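Local coordinates for glycosyl hydrolase, family 38 (Enterococcus faecalis, PDB 5KBP), which is a family 38 glycoside hydrolase that probably cleaves alpha-mannosidic linkages in carbohydrates, at residues Lys7-Val12 / Ala209-Lys214; Ala148-Gly153 / Ser173-Glu178; Phe190-Ser195 / Glu219-Thr224. All coordinates share one frame; numbering follows the deposited sequence.

Contact 1: residues Lys7-Val12 / Ala209-Lys214; sequences KKVYIV and AFWKQK
Val9 and Ile11, two residues apart on strand 7-13, present their side chains to the indole of Trp211 on helix 204-219. The contact across the two segments is wholly apolar. Val9 CG1 lies 4.2 Å from Trp211 CZ3, and Ile11 CD1 lies 4.0 Å from Trp211 CH2, so both branches meet the outer end of the six-membered ring, each at an oblique slant. Val9 brings CG1 there by setting it anti to the backbone N (chi1 -176°), while Ile11 reaches across with its longer CG1-CD1 arm. Ile200 touches both Ile11 and Trp211.

Aromatic neighbours complete the setting. Within the helix, Phe210 CD2 sits 3.7 Å above the plane of the Trp211 ring, over its centre, and the ring of Phe258 from strand 256-260 meets the same indole.

The strand's polar bonding is directed elsewhere, Tyr10 OH bonding to His226 ND1. Trp211 lies near Phe253 and Val9 near Tyr256, residues seen to bind calcium in a structure of this protein, although this chain carries no calcium in the model. The absence of any hydrogen bond between strand and helix here is consistent with van der Waals fit and exclusion of water holding them together.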
ATOM      1  N   LYS A   7       6.144  28.489  43.652  1.00 72.30           N
ATOM      2  CA  LYS A   7       5.347  27.758  42.682  1.00 64.27           C
ATOM      3  C   LYS A   7       6.124  26.564  42.134  1.00 60.87           C
ATOM      4  O   LYS A   7       7.358  26.528  42.149  1.00 64.81           O
ATOM      5  CB  LYS A   7       4.915  28.678  41.539  1.00 63.26           C
ATOM      6  CG  LYS A   7       4.093  29.875  41.991  1.00 66.98           C
ATOM      7  CD  LYS A   7       3.635  30.716  40.809  1.00 70.42           C
ATOM      8  CE  LYS A   7       2.805  31.905  41.270  1.00 81.51           C
ATOM      9  NZ  LYS A   7       2.336  32.741  40.130  1.00 92.32           N
ATOM     10  N   LYS A   8       5.379  25.577  41.645  1.00 60.38           N
ATOM     11  CA  LYS A   8       5.947  24.346  41.112  1.00 58.53           C
ATOM     12  C   LYS A   8       5.820  24.334  39.596  1.00 57.42           C
ATOM     13  O   LYS A   8       4.758  24.657  39.053  1.00 49.63           O
ATOM     14  CB  LYS A   8       5.260  23.120  41.712  1.00 58.94           C
ATOM     15  CG  LYS A   8       5.519  22.944  43.200  1.00 72.40           C
ATOM     16  CD  LYS A   8       5.249  21.519  43.646  1.00 88.46           C
ATOM     17  CE  LYS A   8       5.655  21.310  45.095  1.00 96.71           C
ATOM     18  NZ  LYS A   8       5.572  19.878  45.491  1.00 99.77           N
ATOM     19  N   VAL A   9       6.902  23.954  38.922  1.00 49.77           N
ATOM     20  CA  VAL A   9       6.975  23.946  37.467  1.00 48.14           C
ATOM     21  C   VAL A   9       7.140  22.498  37.026  1.00 51.60           C
ATOM     22  O   VAL A   9       8.200  21.894  37.235  1.00 53.72           O
ATOM     23  CB  VAL A   9       8.124  24.821  36.951  1.00 49.04           C
ATOM     24  CG1 VAL A   9       8.109  24.872  35.441  1.00 49.56           C
ATOM     25  CG2 VAL A   9       8.028  26.223  37.537  1.00 51.07           C
ATOM     26  N   TYR A  10       6.096  21.937  36.419  1.00 54.67           N
ATOM     27  CA  TYR A  10       6.081  20.541  35.995  1.00 43.28           C
ATOM     28  C   TYR A  10       6.493  20.468  34.529  1.00 53.34           C
ATOM     29  O   TYR A  10       5.767  20.939  33.646  1.00 55.85           O
ATOM     30  CB  TYR A  10       4.702  19.924  36.213  1.00 42.48           C
ATOM     31  CG  TYR A  10       4.270  19.891  37.662  1.00 48.52           C
ATOM     32  CD1 TYR A  10       3.708  21.009  38.264  1.00 45.15           C
ATOM     33  CD2 TYR A  10       4.427  18.744  38.430  1.00 48.85           C
ATOM     34  CE1 TYR A  10       3.315  20.987  39.586  1.00 48.88           C
ATOM     35  CE2 TYR A  10       4.035  18.713  39.755  1.00 45.40           C
ATOM     36  CZ  TYR A  10       3.478  19.838  40.327  1.00 49.90           C
ATOM     37  OH  TYR A  10       3.085  19.816  41.645  1.00 55.50           O
ATOM     38  N   ILE A  11       7.651  19.871  34.271  1.00 44.24           N
ATOM     39  CA  ILE A  11       8.210  19.765  32.929  1.00 40.86           C
ATOM     40  C   ILE A  11       7.963  18.346  32.430  1.00 44.36           C
ATOM     41  O   ILE A  11       8.535  17.382  32.952  1.00 52.06           O
ATOM     42  CB  ILE A  11       9.702  20.117  32.919  1.00 44.76           C
ATOM     43  CG1 ILE A  11       9.898  21.542  33.438  1.00 47.34           C
ATOM     44  CG2 ILE A  11      10.275  19.964  31.519  1.00 47.50           C
ATOM     45  CD1 ILE A  11      11.301  21.841  33.897  1.00 45.31           C
ATOM     46  N   VAL A  12       7.111  18.215  31.418  1.00 44.11           N
ATOM     47  CA  VAL A  12       6.737  16.923  30.852  1.00 36.62           C
ATOM     48  C   VAL A  12       7.391  16.807  29.483  1.00 35.87           C
ATOM     49  O   VAL A  12       6.997  17.499  28.535  1.00 48.60           O
ATOM     50  CB  VAL A  12       5.214  16.762  30.757  1.00 35.86           C
ATOM     51  CG1 VAL A  12       4.858  15.461  30.047  1.00 38.05           C
ATOM     52  CG2 VAL A  12       4.587  16.808  32.144  1.00 36.74           C
ATOM     53  N   ALA A 209      16.639  34.462  30.214  1.00 52.04           N
ATOM     54  CA  ALA A 209      15.689  35.050  29.274  1.00 52.81           C
ATOM     55  C   ALA A 209      14.599  34.060  28.887  1.00 61.74           C
ATOM     56  O   ALA A 209      13.466  34.465  28.601  1.00 65.82           O
ATOM     57  CB  ALA A 209      16.421  35.548  28.028  1.00 48.23           C
ATOM     58  N   PHE A 210      14.918  32.765  28.869  1.00 53.53           N
ATOM     59  CA  PHE A 210      13.918  31.755  28.542  1.00 53.57           C
ATOM     60  C   PHE A 210      12.841  31.687  29.617  1.00 60.51           C
ATOM     61  O   PHE A 210      11.650  31.868  29.336  1.00 59.72           O
ATOM     62  CB  PHE A 210      14.594  30.393  28.364  1.00 50.63           C
ATOM     63  CG  PHE A 210      13.640  29.272  28.054  1.00 49.05           C
ATOM     64  CD1 PHE A 210      13.274  28.995  26.746  1.00 48.42           C
ATOM     65  CD2 PHE A 210      13.127  28.478  29.068  1.00 50.15           C
ATOM     66  CE1 PHE A 210      12.405  27.960  26.457  1.00 49.42           C
ATOM     67  CE2 PHE A 210      12.256  27.440  28.786  1.00 55.28           C
ATOM     68  CZ  PHE A 210      11.896  27.181  27.478  1.00 52.08           C
ATOM     69  N   TRP A 211      13.245  31.439  30.865  1.00 54.62           N
ATOM     70  CA  TRP A 211      12.268  31.222  31.927  1.00 52.68           C
ATOM     71  C   TRP A 211      11.535  32.503  32.302  1.00 53.34           C
ATOM     72  O   TRP A 211      10.352  32.449  32.656  1.00 57.65           O
ATOM     73  CB  TRP A 211      12.948  30.614  33.152  1.00 41.51           C
ATOM     74  CG  TRP A 211      13.330  29.177  32.961  1.00 53.36           C
ATOM     75  CD1 TRP A 211      14.591  28.663  32.909  1.00 50.89           C
ATOM     76  CD2 TRP A 211      12.438  28.071  32.781  1.00 49.89           C
ATOM     77  NE1 TRP A 211      14.541  27.304  32.715  1.00 49.26           N
ATOM     78  CE2 TRP A 211      13.229  26.916  32.633  1.00 52.37           C
ATOM     79  CE3 TRP A 211      11.045  27.947  32.735  1.00 54.10           C
ATOM     80  CZ2 TRP A 211      12.674  25.652  32.443  1.00 51.12           C
ATOM     81  CZ3 TRP A 211      10.497  26.690  32.545  1.00 53.26           C
ATOM     82  CH2 TRP A 211      11.310  25.560  32.401  1.00 50.05           C
ATOM     83  N   LYS A 212      12.205  33.657  32.240  1.00 58.51           N
ATOM     84  CA  LYS A 212      11.513  34.912  32.522  1.00 67.43           C
ATOM     85  C   LYS A 212      10.339  35.126  31.577  1.00 70.75           C
ATOM     86  O   LYS A 212       9.341  35.750  31.955  1.00 83.86           O
ATOM     87  CB  LYS A 212      12.483  36.090  32.436  1.00 65.70           C
ATOM     88  CG  LYS A 212      13.381  36.250  33.650  1.00 68.80           C
ATOM     89  CD  LYS A 212      14.227  37.509  33.550  1.00 71.94           C
ATOM     90  N   GLN A 213      10.437  34.613  30.349  1.00 60.98           N
ATOM     91  CA  GLN A 213       9.326  34.706  29.412  1.00 59.94           C
ATOM     92  C   GLN A 213       8.344  33.556  29.598  1.00 54.17           C
ATOM     93  O   GLN A 213       7.128  33.770  29.646  1.00 54.61           O
ATOM     94  CB  GLN A 213       9.851  34.730  27.978  1.00 65.92           C
ATOM     95  CG  GLN A 213       8.759  34.813  26.924  1.00 71.44           C
ATOM     96  CD  GLN A 213       8.046  36.152  26.929  1.00 81.27           C
ATOM     97  OE1 GLN A 213       8.675  37.202  27.057  1.00 86.52           O
ATOM     98  NE2 GLN A 213       6.726  36.120  26.788  1.00 83.11           N
ATOM     99  N   LYS A 214       8.857  32.328  29.720  1.00 52.15           N
ATOM    100  CA  LYS A 214       7.986  31.158  29.775  1.00 61.57           C
ATOM    101  C   LYS A 214       7.168  31.124  31.060  1.00 62.51           C
ATOM    102  O   LYS A 214       5.999  30.721  31.044  1.00 65.07           O
ATOM    103  CB  LYS A 214       8.813  29.880  29.631  1.00 53.37           C
ATOM    104  CG  LYS A 214       9.561  29.763  28.312  1.00 51.88           C
ATOM    105  CD  LYS A 214       8.621  29.865  27.122  1.00 62.24           C
ATOM    106  CE  LYS A 214       9.384  29.726  25.816  1.00 62.77           C
ATOM    107  NZ  LYS A 214       8.503  29.860  24.623  1.00 70.43           N
TER

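Contact 2: residues Ala148-Gly153 / Ser173-Glu178; sequences AAFGRG and SEMWWE
Trp177 NE1 gives its proton to the backbone O of Gly283, a bond that satisfies the buried indole nitrogen and restrains the ring that meets Phe150. Trp177 CZ3 lies 4.3 Å from Phe150 CD1, with the phenyl centroid 5.4 Å from that of the indole's six-membered ring. Their planes are inclined at 50°, an oblique aromatic contact.

The far end of the phenyl ring receives Met175. Its SD approaches Phe150 CZ to 3.7 Å and lies close to the ring plane, 85° off the normal, making a Met-aromatic contact at the edge. The two side chains reach toward each other head-on from the two strands. In both residues chi1 is near +60° (59° for Phe150), which sets CG between the backbone N and the carbonyl carbon, and the methionine chain then bends at its last torsion. Sulfur and indole thus hold different parts of one ring, with no hydrogen bond between the segments.

In the five-stranded mixed sheet, strand 184-189 runs between strands 147-150 and 174-178, so these side chains meet across an intervening strand, whose Leu189 touches both Phe150 and Met175. Beyond lies strand 280-282, whose Val281 packs on Met175 and Trp177, while Thr136 and Pro137 of helix 136-141 cover Trp177 further.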
ATOM      1  N   ALA A 148      -9.040  15.357  30.101  1.00 47.00           N
ATOM      2  CA  ALA A 148      -8.671  15.431  28.694  1.00 46.89           C
ATOM      3  C   ALA A 148      -7.849  16.685  28.446  1.00 47.05           C
ATOM      4  O   ALA A 148      -8.277  17.790  28.796  1.00 56.81           O
ATOM      5  CB  ALA A 148      -9.911  15.427  27.792  1.00 52.31           C
ATOM      6  N   ALA A 149      -6.675  16.512  27.844  1.00 51.64           N
ATOM      7  CA  ALA A 149      -5.804  17.621  27.476  1.00 47.03           C
ATOM      8  C   ALA A 149      -5.959  17.914  25.990  1.00 45.56           C
ATOM      9  O   ALA A 149      -5.878  17.001  25.161  1.00 51.35           O
ATOM     10  CB  ALA A 149      -4.344  17.305  27.804  1.00 38.39           C
ATOM     11  N   PHE A 150      -6.179  19.185  25.657  1.00 48.82           N
ATOM     12  CA  PHE A 150      -6.426  19.594  24.282  1.00 52.68           C
ATOM     13  C   PHE A 150      -5.742  20.929  24.020  1.00 52.06           C
ATOM     14  O   PHE A 150      -5.274  21.604  24.941  1.00 53.08           O
ATOM     15  CB  PHE A 150      -7.929  19.688  23.986  1.00 49.09           C
ATOM     16  CG  PHE A 150      -8.662  20.656  24.870  1.00 61.21           C
ATOM     17  CD1 PHE A 150      -9.109  20.271  26.124  1.00 57.45           C
ATOM     18  CD2 PHE A 150      -8.912  21.951  24.445  1.00 69.77           C
ATOM     19  CE1 PHE A 150      -9.784  21.158  26.939  1.00 64.84           C
ATOM     20  CE2 PHE A 150      -9.586  22.845  25.256  1.00 75.42           C
ATOM     21  CZ  PHE A 150     -10.024  22.447  26.505  1.00 74.63           C
ATOM     22  N   GLY A 151      -5.695  21.312  22.746  1.00 54.86           N
ATOM     23  CA  GLY A 151      -4.989  22.517  22.355  1.00 56.99           C
ATOM     24  C   GLY A 151      -5.804  23.507  21.549  1.00 59.64           C
ATOM     25  O   GLY A 151      -5.507  24.706  21.553  1.00 71.75           O
ATOM     26  N   ARG A 152      -6.832  23.029  20.852  1.00 55.01           N
ATOM     27  CA  ARG A 152      -7.654  23.869  19.993  1.00 61.66           C
ATOM     28  C   ARG A 152      -9.098  23.876  20.475  1.00 77.72           C
ATOM     29  O   ARG A 152      -9.565  22.922  21.105  1.00 88.86           O
ATOM     30  CB  ARG A 152      -7.604  23.387  18.537  1.00 56.14           C
ATOM     31  CG  ARG A 152      -6.208  23.316  17.944  1.00 55.06           C
ATOM     32  CD  ARG A 152      -6.243  22.685  16.562  1.00 65.28           C
ATOM     33  NE  ARG A 152      -4.917  22.602  15.955  1.00 73.96           N
ATOM     34  CZ  ARG A 152      -4.433  23.491  15.094  1.00 78.30           C
ATOM     35  NH1 ARG A 152      -5.166  24.536  14.736  1.00 80.15           N
ATOM     36  NH2 ARG A 152      -3.216  23.335  14.590  1.00 75.38           N
ATOM     37  N   GLY A 153      -9.804  24.968  20.169  1.00 82.91           N
ATOM     38  CA  GLY A 153     -11.219  25.103  20.443  1.00 85.32           C
ATOM     39  C   GLY A 153     -11.556  26.146  21.492  1.00 88.76           C
ATOM     40  O   GLY A 153     -12.668  26.689  21.476  1.00 91.63           O
ATOM     41  N   SER A 173      -6.088  28.124  32.226  1.00 47.06           N
ATOM     42  CA  SER A 173      -5.710  26.966  31.427  1.00 43.44           C
ATOM     43  C   SER A 173      -6.284  25.665  31.970  1.00 46.01           C
ATOM     44  O   SER A 173      -6.022  24.603  31.396  1.00 48.29           O
ATOM     45  CB  SER A 173      -4.186  26.866  31.333  1.00 41.92           C
ATOM     46  OG  SER A 173      -3.582  27.033  32.604  1.00 44.52           O
ATOM     47  N   GLU A 174      -7.043  25.723  33.062  1.00 50.56           N
ATOM     48  CA  GLU A 174      -7.796  24.591  33.580  1.00 47.48           C
ATOM     49  C   GLU A 174      -9.274  24.953  33.563  1.00 54.82           C
ATOM     50  O   GLU A 174      -9.640  26.104  33.819  1.00 57.57           O
ATOM     51  CB  GLU A 174      -7.363  24.219  35.005  1.00 53.08           C
ATOM     52  CG  GLU A 174      -5.887  23.872  35.158  1.00 60.25           C
ATOM     53  CD  GLU A 174      -4.993  25.097  35.177  1.00 62.94           C
ATOM     54  OE1 GLU A 174      -3.951  25.087  34.487  1.00 63.18           O
ATOM     55  OE2 GLU A 174      -5.337  26.073  35.876  1.00 60.15           O
ATOM     56  N   MET A 175     -10.120  23.974  33.262  1.00 56.97           N
ATOM     57  CA  MET A 175     -11.539  24.250  33.091  1.00 55.94           C
ATOM     58  C   MET A 175     -12.323  22.956  33.233  1.00 54.75           C
ATOM     59  O   MET A 175     -11.765  21.855  33.189  1.00 51.41           O
ATOM     60  CB  MET A 175     -11.816  24.904  31.733  1.00 57.73           C
ATOM     61  CG  MET A 175     -11.634  23.962  30.551  1.00 61.33           C
ATOM     62  SD  MET A 175     -11.421  24.825  28.985  1.00 65.76           S
ATOM     63  CE  MET A 175      -9.881  25.690  29.290  1.00 65.72           C
ATOM     64  N   TRP A 176     -13.633  23.106  33.410  1.00 52.57           N
ATOM     65  CA  TRP A 176     -14.551  21.979  33.375  1.00 48.57           C
ATOM     66  C   TRP A 176     -15.144  21.855  31.981  1.00 53.68           C
ATOM     67  O   TRP A 176     -15.507  22.857  31.356  1.00 58.96           O
ATOM     68  CB  TRP A 176     -15.667  22.147  34.408  1.00 54.60           C
ATOM     69  CG  TRP A 176     -15.177  22.180  35.819  1.00 61.00           C
ATOM     70  CD1 TRP A 176     -15.233  23.236  36.681  1.00 63.15           C
ATOM     71  CD2 TRP A 176     -14.541  21.112  36.530  1.00 65.22           C
ATOM     72  NE1 TRP A 176     -14.678  22.889  37.889  1.00 66.82           N
ATOM     73  CE2 TRP A 176     -14.245  21.590  37.822  1.00 65.72           C
ATOM     74  CE3 TRP A 176     -14.196  19.796  36.202  1.00 62.32           C
ATOM     75  CZ2 TRP A 176     -13.620  20.801  38.786  1.00 65.67           C
ATOM     76  CZ3 TRP A 176     -13.576  19.015  37.161  1.00 63.34           C
ATOM     77  CH2 TRP A 176     -13.294  19.520  38.437  1.00 66.65           C
ATOM     78  N   TRP A 177     -15.232  20.624  31.490  1.00 51.54           N
ATOM     79  CA  TRP A 177     -15.793  20.344  30.174  1.00 51.52           C
ATOM     80  C   TRP A 177     -17.032  19.480  30.365  1.00 54.47           C
ATOM     81  O   TRP A 177     -16.927  18.310  30.749  1.00 50.11           O
ATOM     82  CB  TRP A 177     -14.770  19.660  29.272  1.00 51.25           C
ATOM     83  CG  TRP A 177     -15.142  19.694  27.825  1.00 53.90           C
ATOM     84  CD1 TRP A 177     -16.258  20.257  27.278  1.00 49.09           C
ATOM     85  CD2 TRP A 177     -14.394  19.144  26.734  1.00 60.74           C
ATOM     86  NE1 TRP A 177     -16.253  20.090  25.915  1.00 55.81           N
ATOM     87  CE2 TRP A 177     -15.119  19.409  25.556  1.00 64.29           C
ATOM     88  CE3 TRP A 177     -13.183  18.452  26.640  1.00 61.03           C
ATOM     89  CZ2 TRP A 177     -14.674  19.006  24.300  1.00 65.36           C
ATOM     90  CZ3 TRP A 177     -12.743  18.054  25.392  1.00 63.39           C
ATOM     91  CH2 TRP A 177     -13.485  18.333  24.240  1.00 63.53           C
ATOM     92  N   GLU A 178     -18.199  20.055  30.096  1.00 52.89           N
ATOM     93  CA  GLU A 178     -19.475  19.374  30.257  1.00 52.74           C
ATOM     94  C   GLU A 178     -20.058  19.060  28.886  1.00 52.11           C
ATOM     95  O   GLU A 178     -20.171  19.949  28.037  1.00 53.62           O
ATOM     96  CB  GLU A 178     -20.447  20.231  31.070  1.00 56.84           C
ATOM     97  CG  GLU A 178     -21.809  19.600  31.288  1.00 65.88           C
ATOM     98  CD  GLU A 178     -22.690  20.427  32.204  1.00 79.24           C
ATOM     99  OE1 GLU A 178     -22.146  21.239  32.982  1.00 80.76           O
ATOM    100  OE2 GLU A 178     -23.927  20.268  32.143  1.00 82.93           O
TER

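Contact 3: residues Phe190-Ser195 / Glu219-Thr224; sequences FANWYS and ERYAST
Tyr221 overlaps the methyl group of Ala191 along one flank of its ring: Ala191 CB stands 3.5 Å from Tyr221 CD2 and 4.0 Å from Tyr221 CE2, approaching obliquely. Asn192 takes the same flank in another way. Its ND2 lies at the ring edge, near the plane, 3.6 Å from Tyr221 CE2. The side chains cross at about a right angle, and the amide is turned 42° from the ring. This is van der Waals packing of an amide against a ring edge; ND2 also makes a weak hydrogen bond to Asp217 O. With CG beside the backbone N (chi1 -79°), the asparagine amide is brought round to the tyrosine.

Arg220 CB lies over the centre of one face of the Tyr221 ring, 3.7 Å above its plane, and Pro156 touches both Ala191 and Tyr221. A type I beta turn from Phe190 to Trp193, closed by Trp193 N to Phe190 O at 2.9 Å, sets Ala191 and Asn192 side by side at its two central positions. The arrangement joins the loop that leads from strand 184-189 into helix 204-219 to the loop that leads from that helix into strand 226-231, within the alpha/beta N-terminal domain of family 38.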
ATOM      1  N   PHE A 190      -3.734  23.517  26.678  1.00 46.36           N
ATOM      2  CA  PHE A 190      -2.393  23.997  26.350  1.00 51.19           C
ATOM      3  C   PHE A 190      -2.529  25.453  25.914  1.00 58.30           C
ATOM      4  O   PHE A 190      -2.508  25.792  24.728  1.00 58.73           O
ATOM      5  CB  PHE A 190      -1.749  23.134  25.270  1.00 43.10           C
ATOM      6  CG  PHE A 190      -1.619  21.683  25.646  1.00 43.73           C
ATOM      7  CD1 PHE A 190      -0.823  21.299  26.712  1.00 41.15           C
ATOM      8  CD2 PHE A 190      -2.281  20.703  24.925  1.00 46.69           C
ATOM      9  CE1 PHE A 190      -0.701  19.967  27.059  1.00 38.33           C
ATOM     10  CE2 PHE A 190      -2.162  19.370  25.266  1.00 49.28           C
ATOM     11  CZ  PHE A 190      -1.369  19.001  26.335  1.00 48.72           C
ATOM     12  N   ALA A 191      -2.690  26.332  26.909  1.00 62.83           N
ATOM     13  CA  ALA A 191      -2.948  27.740  26.624  1.00 60.65           C
ATOM     14  C   ALA A 191      -1.766  28.401  25.932  1.00 56.89           C
ATOM     15  O   ALA A 191      -1.941  29.389  25.210  1.00 65.85           O
ATOM     16  CB  ALA A 191      -3.298  28.484  27.913  1.00 54.81           C
ATOM     17  N   ASN A 192      -0.559  27.878  26.143  1.00 46.06           N
ATOM     18  CA  ASN A 192       0.627  28.299  25.411  1.00 56.84           C
ATOM     19  C   ASN A 192       1.135  27.195  24.491  1.00 55.30           C
ATOM     20  O   ASN A 192       2.343  27.064  24.277  1.00 53.62           O
ATOM     21  CB  ASN A 192       1.724  28.746  26.376  1.00 60.23           C
ATOM     22  CG  ASN A 192       1.494  30.147  26.906  1.00 57.42           C
ATOM     23  OD1 ASN A 192       1.838  31.133  26.253  1.00 62.68           O
ATOM     24  ND2 ASN A 192       0.912  30.245  28.096  1.00 54.03           N
ATOM     25  N   TRP A 193       0.213  26.385  23.959  1.00 46.66           N
ATOM     26  CA  TRP A 193       0.506  25.287  23.041  1.00 49.21           C
ATOM     27  C   TRP A 193       1.311  24.187  23.725  1.00 55.49           C
ATOM     28  O   TRP A 193       1.850  24.389  24.817  1.00 52.34           O
ATOM     29  CB  TRP A 193       1.235  25.808  21.797  1.00 48.67           C
ATOM     30  CG  TRP A 193       1.046  24.962  20.576  1.00 60.06           C
ATOM     31  CD1 TRP A 193       2.025  24.409  19.803  1.00 59.07           C
ATOM     32  CD2 TRP A 193      -0.201  24.569  19.983  1.00 63.13           C
ATOM     33  NE1 TRP A 193       1.467  23.701  18.767  1.00 59.66           N
ATOM     34  CE2 TRP A 193       0.103  23.782  18.856  1.00 63.90           C
ATOM     35  CE3 TRP A 193      -1.543  24.809  20.298  1.00 64.38           C
ATOM     36  CZ2 TRP A 193      -0.886  23.233  18.040  1.00 70.38           C
ATOM     37  CZ3 TRP A 193      -2.523  24.260  19.488  1.00 66.58           C
ATOM     38  CH2 TRP A 193      -2.189  23.482  18.374  1.00 67.65           C
ATOM     39  N   TYR A 194       1.386  23.010  23.099  1.00 55.25           N
ATOM     40  CA  TYR A 194       2.140  21.895  23.660  1.00 57.78           C
ATOM     41  C   TYR A 194       3.639  21.999  23.394  1.00 63.56           C
ATOM     42  O   TYR A 194       4.334  20.976  23.407  1.00 62.07           O
ATOM     43  CB  TYR A 194       1.599  20.562  23.130  1.00 46.69           C
ATOM     44  CG  TYR A 194       1.509  20.452  21.621  1.00 46.81           C
ATOM     45  CD1 TYR A 194       2.642  20.215  20.849  1.00 48.05           C
ATOM     46  CD2 TYR A 194       0.287  20.557  20.970  1.00 49.46           C
ATOM     47  CE1 TYR A 194       2.560  20.106  19.471  1.00 50.12           C
ATOM     48  CE2 TYR A 194       0.196  20.447  19.595  1.00 48.77           C
ATOM     49  CZ  TYR A 194       1.335  20.222  18.851  1.00 58.09           C
ATOM     50  OH  TYR A 194       1.244  20.113  17.481  1.00 61.74           O
ATOM     51  N   SER A 195       4.152  23.209  23.163  1.00 65.83           N
ATOM     52  CA  SER A 195       5.563  23.411  22.874  1.00 57.22           C
ATOM     53  C   SER A 195       6.176  24.540  23.693  1.00 52.62           C
ATOM     54  O   SER A 195       7.276  24.999  23.361  1.00 48.37           O
ATOM     55  CB  SER A 195       5.767  23.693  21.382  1.00 58.99           C
ATOM     56  OG  SER A 195       4.996  24.807  20.967  1.00 54.12           O
ATOM     57  N   GLU A 219       1.901  31.645  33.800  1.00 48.78           N
ATOM     58  CA  GLU A 219       1.202  32.264  34.919  1.00 60.11           C
ATOM     59  C   GLU A 219       0.045  33.151  34.470  1.00 68.15           C
ATOM     60  O   GLU A 219      -0.809  33.488  35.296  1.00 64.68           O
ATOM     61  CB  GLU A 219       2.183  33.074  35.768  1.00 54.08           C
ATOM     62  CG  GLU A 219       3.035  32.230  36.700  1.00 58.82           C
ATOM     63  CD  GLU A 219       4.146  33.026  37.355  1.00 80.02           C
ATOM     64  OE1 GLU A 219       5.304  32.557  37.334  1.00 85.40           O
ATOM     65  OE2 GLU A 219       3.865  34.122  37.886  1.00 92.80           O
ATOM     66  N   ARG A 220      -0.003  33.533  33.190  1.00 71.33           N
ATOM     67  CA  ARG A 220      -1.121  34.337  32.704  1.00 66.76           C
ATOM     68  C   ARG A 220      -2.449  33.610  32.865  1.00 71.59           C
ATOM     69  O   ARG A 220      -3.488  34.252  33.057  1.00 66.51           O
ATOM     70  CB  ARG A 220      -0.911  34.716  31.234  1.00 65.35           C
ATOM     71  CG  ARG A 220      -0.034  35.939  31.010  1.00 80.58           C
ATOM     72  CD  ARG A 220       0.384  36.072  29.548  1.00 85.76           C
ATOM     73  NE  ARG A 220      -0.553  36.856  28.745  1.00 98.07           N
ATOM     74  CZ  ARG A 220      -0.572  38.185  28.706  1.00101.28           C
ATOM     75  NH1 ARG A 220       0.283  38.885  29.440  1.00 95.02           N
ATOM     76  NH2 ARG A 220      -1.451  38.817  27.940  1.00103.36           N
ATOM     77  N   TYR A 221      -2.441  32.275  32.799  1.00 68.33           N
ATOM     78  CA  TYR A 221      -3.678  31.506  32.834  1.00 65.70           C
ATOM     79  C   TYR A 221      -3.678  30.419  33.903  1.00 69.94           C
ATOM     80  O   TYR A 221      -4.570  29.566  33.897  1.00 80.48           O
ATOM     81  CB  TYR A 221      -3.951  30.875  31.465  1.00 60.78           C
ATOM     82  CG  TYR A 221      -3.534  31.742  30.299  1.00 64.15           C
ATOM     83  CD1 TYR A 221      -4.288  32.847  29.923  1.00 66.20           C
ATOM     84  CD2 TYR A 221      -2.389  31.452  29.571  1.00 61.28           C
ATOM     85  CE1 TYR A 221      -3.909  33.639  28.855  1.00 64.47           C
ATOM     86  CE2 TYR A 221      -2.003  32.238  28.502  1.00 59.52           C
ATOM     87  CZ  TYR A 221      -2.765  33.330  28.149  1.00 64.34           C
ATOM     88  OH  TYR A 221      -2.382  34.113  27.084  1.00 75.56           O
ATOM     89  N   ALA A 222      -2.714  30.419  34.815  1.00 59.61           N
ATOM     90  CA  ALA A 222      -2.650  29.387  35.843  1.00 56.43           C
ATOM     91  C   ALA A 222      -3.637  29.708  36.960  1.00 60.70           C
ATOM     92  O   ALA A 222      -3.565  30.778  37.571  1.00 63.09           O
ATOM     93  CB  ALA A 222      -1.232  29.272  36.392  1.00 58.07           C
ATOM     94  N   SER A 223      -4.564  28.785  37.219  1.00 61.98           N
ATOM     95  CA  SER A 223      -5.489  28.911  38.338  1.00 61.35           C
ATOM     96  C   SER A 223      -4.923  28.358  39.636  1.00 68.49           C
ATOM     97  O   SER A 223      -5.494  28.612  40.702  1.00 66.70           O
ATOM     98  CB  SER A 223      -6.811  28.204  38.018  1.00 60.93           C
ATOM     99  OG  SER A 223      -6.588  26.853  37.657  1.00 64.40           O
ATOM    100  N   THR A 224      -3.825  27.607  39.571  1.00 70.86           N
ATOM    101  CA  THR A 224      -3.148  27.064  40.739  1.00 66.65           C
ATOM    102  C   THR A 224      -1.681  27.479  40.695  1.00 60.83           C
ATOM    103  O   THR A 224      -1.221  28.120  39.745  1.00 61.37           O
ATOM    104  CB  THR A 224      -3.272  25.535  40.798  1.00 58.73           C
ATOM    105  OG1 THR A 224      -2.416  24.948  39.809  1.00 57.12           O
ATOM    106  CG2 THR A 224      -4.706  25.103  40.527  1.00 56.53           C
TER

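Contacts 1 and 2 are buried, whereas contact 3 is a surface contact between loops. Helix 204-219 connects contacts 1 and 3: contact 1 uses its middle to cover the parallel sheet, contact 3 the chain leaving its end, and the Lys7 NZ to Glu219 OE2 salt bridge (3.0 Å) ties them. Contact 2 belongs to the mixed sheet, yet Ser173 N lies 2.7 Å from Tyr221 O, a probable hydrogen bond to contact 3, and Ala149 CB packs on Phe190 CZ. The chemistry follows the setting: aliphatic groups against indole in contact 1, sulfur and paired aromatics in contact 2, and a methyl and an amide beside a partly exposed tyrosine in contact 3.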